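Local coordinates for glucose-6-phosphate isomerase (Thermus thermophilus, PDB 1ZZG) that catalyses the reversible interconversion of glucose 6-phosphate and fructose 6-phosphate, a step shared by glycolysis and gluconeogenesis, at the interface of chains A and B. Numbering follows the deposited sequence. Chains: chain A/B, glucose-6-phosphate isomerase.

Contact 1: the interface of chains A and B. Residues chain A 262-263, 266, 281-282; chain B 294-295, 298.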
loop_
_atom_site.group_PDB
_atom_site.type_symbol
_atom_site.label_atom_id
_atom_site.label_comp_id
_atom_site.label_asym_id
_atom_site.label_seq_id
_atom_site.Cartn_x
_atom_site.Cartn_y
_atom_site.Cartn_z
ATOM N N VAL A 262 -0.667 -8.198 6.140
ATOM C CA VAL A 262 -2.080 -8.271 5.798
ATOM C C VAL A 262 -2.419 -9.628 5.167
ATOM O O VAL A 262 -3.430 -10.234 5.521
ATOM C CB VAL A 262 -2.483 -7.105 4.862
ATOM C CG1 VAL A 262 -3.909 -7.296 4.368
ATOM C CG2 VAL A 262 -2.391 -5.787 5.624
ATOM N N GLN A 263 -1.588 -10.112 4.243
ATOM C CA GLN A 263 -1.856 -11.422 3.653
ATOM C C GLN A 263 -1.693 -12.500 4.717
ATOM O O GLN A 263 -2.503 -13.422 4.811
ATOM C CB GLN A 263 -0.904 -11.764 2.498
ATOM C CG GLN A 263 -0.980 -13.258 2.161
ATOM C CD GLN A 263 -0.151 -13.683 0.967
ATOM O OE1 GLN A 263 0.933 -13.162 0.732
ATOM N NE2 GLN A 263 -0.651 -14.663 0.220
ATOM N N ASP A 266 -4.883 -11.967 7.275
ATOM C CA ASP A 266 -6.153 -12.186 6.578
ATOM C C ASP A 266 -6.355 -13.594 6.019
ATOM O O ASP A 266 -7.341 -14.251 6.321
ATOM C CB ASP A 266 -6.286 -11.196 5.415
ATOM C CG ASP A 266 -6.686 -9.801 5.859
ATOM O OD1 ASP A 266 -6.579 -9.485 7.064
ATOM O OD2 ASP A 266 -7.101 -9.010 4.980
ATOM N N THR A 281 -10.296 -11.069 11.791
ATOM C CA THR A 281 -10.362 -9.620 11.868
ATOM C C THR A 281 -9.720 -9.058 10.605
ATOM O O THR A 281 -8.902 -9.720 9.967
ATOM C CB THR A 281 -9.633 -9.072 13.114
ATOM O OG1 THR A 281 -8.252 -9.451 13.074
ATOM C CG2 THR A 281 -10.277 -9.621 14.392
ATOM N N THR A 282 -10.104 -7.840 10.247
ATOM C CA THR A 282 -9.579 -7.196 9.057
ATOM C C THR A 282 -8.295 -6.423 9.332
ATOM O O THR A 282 -8.313 -5.400 10.018
ATOM C CB THR A 282 -10.626 -6.241 8.461
ATOM O OG1 THR A 282 -11.841 -6.965 8.232
ATOM C CG2 THR A 282 -10.125 -5.656 7.133
ATOM N N ALA B 294 -4.312 -12.492 -1.063
ATOM C CA ALA B 294 -3.938 -11.887 0.211
ATOM C C ALA B 294 -5.144 -11.538 1.085
ATOM O O ALA B 294 -5.194 -11.908 2.253
ATOM C CB ALA B 294 -3.041 -10.663 -0.022
ATOM N N GLN B 295 -6.118 -10.834 0.526
ATOM C CA GLN B 295 -7.275 -10.430 1.309
ATOM C C GLN B 295 -8.602 -11.097 0.955
ATOM O O GLN B 295 -9.499 -11.189 1.801
ATOM C CB GLN B 295 -7.428 -8.912 1.189
ATOM C CG GLN B 295 -6.204 -8.110 1.606
ATOM C CD GLN B 295 -6.481 -6.617 1.651
ATOM O OE1 GLN B 295 -7.230 -6.138 2.503
ATOM N NE2 GLN B 295 -5.878 -5.874 0.725
ATOM N N LEU B 298 -10.171 -13.748 3.252
ATOM C CA LEU B 298 -10.907 -13.187 4.384
ATOM C C LEU B 298 -12.292 -12.688 3.963
ATOM O O LEU B 298 -13.274 -12.873 4.688
ATOM C CB LEU B 298 -10.125 -12.024 5.004
ATOM C CG LEU B 298 -10.893 -11.165 6.020
ATOM C CD1 LEU B 298 -11.215 -11.978 7.273
ATOM C CD2 LEU B 298 -10.057 -9.940 6.379
HETATM O O HOH W 1 -7.697 -6.583 5.035
#
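A:Asp266, on helix 257-269, packs across the subunit boundary against B:Ala294, B:Gln295 and B:Leu298. Its CB lies 3.4 Å from the backbone O of B:Ala294 and also borders CB of B:Leu298. The first torsion (-78°) sets CG opposite the aspartate's own carbonyl carbon, aiming the carboxylate at the partner. CG then meets the CD2 methyl of B:Leu298 at 3.4 Å; that methyl sits over the flat face of the carboxylate, near both oxygens. At the tip, OD2 passes 3.6 Å from CG of B:Gln295 and takes a water, 2.5 Å away. The same water is 2.6 Å from OE1, the amide oxygen of B:Gln295, bridging two groups whose planes are turned 48° apart. The extended B:Gln295 chain also presents its CG to the CG1 methyl of A:Val262, at 3.7 Å. Replacing B:Gln295 by an alanine would probably leave the bridging water without its amide anchor and remove the CG that packs on A:Val262 CG1. One turn before A:Asp266, CB of A:Gln263 touches the CB methyl of B:Ala294 at 3.5 Å. A:Asp266 and B:Ala294 directly adjoin the predicted catalytic residues A:Glu267 and B:His293. In this family each active site takes its histidine from the neighbouring subunit, so the packing likely fixes the two catalytic segments relative to one another.

Contact 2: the interface of chains A and B. Residues chain A 131, 405, 408-409, 412; chain B 342, 345-346, 349.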
loop_
_atom_site.group_PDB
_atom_site.type_symbol
_atom_site.label_atom_id
_atom_site.label_comp_id
_atom_site.label_asym_id
_atom_site.label_seq_id
_atom_site.Cartn_x
_atom_site.Cartn_y
_atom_site.Cartn_z
ATOM N N GLU A 131 -1.629 -15.991 -13.003
ATOM C CA GLU A 131 -0.921 -14.740 -13.274
ATOM C C GLU A 131 0.557 -14.926 -13.590
ATOM O O GLU A 131 1.103 -14.272 -14.484
ATOM C CB GLU A 131 -1.077 -13.770 -12.087
ATOM C CG GLU A 131 -2.521 -13.368 -11.807
ATOM C CD GLU A 131 -3.192 -14.249 -10.771
ATOM O OE1 GLU A 131 -2.839 -15.445 -10.672
ATOM O OE2 GLU A 131 -4.087 -13.743 -10.061
ATOM N N GLY A 405 -12.778 -18.088 -7.356
ATOM C CA GLY A 405 -12.298 -17.058 -8.261
ATOM C C GLY A 405 -11.499 -17.634 -9.415
ATOM O O GLY A 405 -11.650 -17.209 -10.565
ATOM N N LEU A 408 -13.958 -19.542 -11.852
ATOM C CA LEU A 408 -14.732 -18.618 -12.671
ATOM C C LEU A 408 -13.847 -17.931 -13.704
ATOM O O LEU A 408 -14.293 -17.638 -14.815
ATOM C CB LEU A 408 -15.425 -17.582 -11.783
ATOM C CG LEU A 408 -16.422 -18.190 -10.791
ATOM C CD1 LEU A 408 -17.068 -17.087 -9.976
ATOM C CD2 LEU A 408 -17.478 -18.987 -11.544
ATOM N N THR A 409 -12.590 -17.685 -13.345
ATOM C CA THR A 409 -11.655 -17.052 -14.267
ATOM C C THR A 409 -11.430 -17.955 -15.477
ATOM O O THR A 409 -11.452 -17.493 -16.622
ATOM C CB THR A 409 -10.290 -16.772 -13.597
ATOM O OG1 THR A 409 -10.439 -15.735 -12.618
ATOM C CG2 THR A 409 -9.270 -16.338 -14.632
ATOM N N ARG A 412 -14.553 -17.930 -17.613
ATOM C CA ARG A 412 -14.630 -16.706 -18.405
ATOM C C ARG A 412 -13.702 -16.757 -19.623
ATOM O O ARG A 412 -14.131 -16.493 -20.745
ATOM C CB ARG A 412 -14.269 -15.500 -17.533
ATOM C CG ARG A 412 -15.290 -15.170 -16.451
ATOM C CD ARG A 412 -16.242 -14.099 -16.935
ATOM N NE ARG A 412 -17.210 -13.703 -15.918
ATOM C CZ ARG A 412 -18.058 -12.689 -16.061
ATOM N NH1 ARG A 412 -18.050 -11.974 -17.178
ATOM N NH2 ARG A 412 -18.914 -12.392 -15.090
ATOM N N LEU B 342 -7.179 -11.651 -19.391
ATOM C CA LEU B 342 -7.004 -12.378 -18.135
ATOM C C LEU B 342 -7.358 -11.448 -16.981
ATOM O O LEU B 342 -8.041 -11.845 -16.041
ATOM C CB LEU B 342 -5.551 -12.856 -18.005
ATOM C CG LEU B 342 -5.113 -13.476 -16.674
ATOM C CD1 LEU B 342 -5.965 -14.700 -16.371
ATOM C CD2 LEU B 342 -3.639 -13.858 -16.742
ATOM N N ALA B 345 -11.160 -11.046 -16.792
ATOM C CA ALA B 345 -11.789 -12.288 -16.363
ATOM C C ALA B 345 -11.675 -12.430 -14.846
ATOM O O ALA B 345 -12.656 -12.740 -14.168
ATOM C CB ALA B 345 -11.125 -13.484 -17.052
ATOM N N GLU B 346 -10.473 -12.198 -14.319
ATOM C CA GLU B 346 -10.246 -12.297 -12.884
ATOM C C GLU B 346 -11.072 -11.282 -12.108
ATOM O O GLU B 346 -11.599 -11.595 -11.034
ATOM C CB GLU B 346 -8.766 -12.113 -12.555
ATOM C CG GLU B 346 -7.871 -13.174 -13.159
ATOM C CD GLU B 346 -6.530 -13.242 -12.471
ATOM O OE1 GLU B 346 -6.496 -13.705 -11.313
ATOM O OE2 GLU B 346 -5.516 -12.824 -13.075
ATOM N N ALA B 349 -14.582 -12.504 -12.195
ATOM C CA ALA B 349 -14.637 -13.718 -11.386
ATOM C C ALA B 349 -14.673 -13.405 -9.891
ATOM O O ALA B 349 -15.456 -13.994 -9.143
ATOM C CB ALA B 349 -13.432 -14.609 -11.705
#
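A:Thr409 packs against B:Glu346 and B:Ala349 where helix 403-414 of chain A crosses helix 339-356 of chain B. Apolar contact makes up most of the patch. The CB methyl of B:Ala349 fits against CB of A:Leu408 at 3.6 Å and lies 3.3 Å from OG1 of A:Thr409, with O of A:Gly405 close by. A turn further along, CB of A:Arg412 meets CB of B:Ala345 at 3.8 Å; here the base of the arginine makes the contact, its chain bending at chi2 (-95°). The CG2 methyl of A:Thr409 takes the other flank, 3.8 Å from CG of B:Glu346, with CD1 of B:Leu342 at its margin. Short alanine side chains on the chain B helix probably allow the close backbone approach, with CA of A:Thr409 5.3 Å from CA of B:Ala349.

Hydrogen bonding within chain A fixes the threonine's rotation. Its OG1 donates to O of A:Gly405, one turn back, over 2.8 Å, and the donor is tilted 34° from the carbonyl plane. This bond lies beside the B:Ala349 methyl, so the hydroxyl bonds within its own helix and still packs on chain B, and both branches of the threonine touch the partner.

The acidic contact joins A:Glu131 and B:Glu346. A:Glu131 OE2 and B:Glu346 OE1 are 2.7 Å apart, with the carboxylate planes turned 67° from each other. Two ionised groups would be expected to repel at this separation, so a shared proton is plausible, though none is seen. The extended chain of B:Glu346 carries its acid past A:Thr409 to reach A:Glu131.

In the fold, the patch joins the last helix of chain A to the long helix 339-356 of chain B, while A:Glu131 contributes from the first turn of helix 130-147.

Contact 1 and contact 2 lie about 20 Å apart, measured between the centres of their C-alpha atoms, and share no residue or secondary-structure element. Their relation to the active site differs. Contact 1 is centred about 4 Å from A:Glu267, whereas contact 2 is about 15 Å from it; yet helix 403-414, used in contact 2, also carries the predicted catalytic A:Lys406. Separate attachment points are thus likely to hold elements bearing catalytic residues against the partner chain. Two-fold symmetry repeats both contacts with the chains exchanged, consistent with the dimer in which this family builds its active sites.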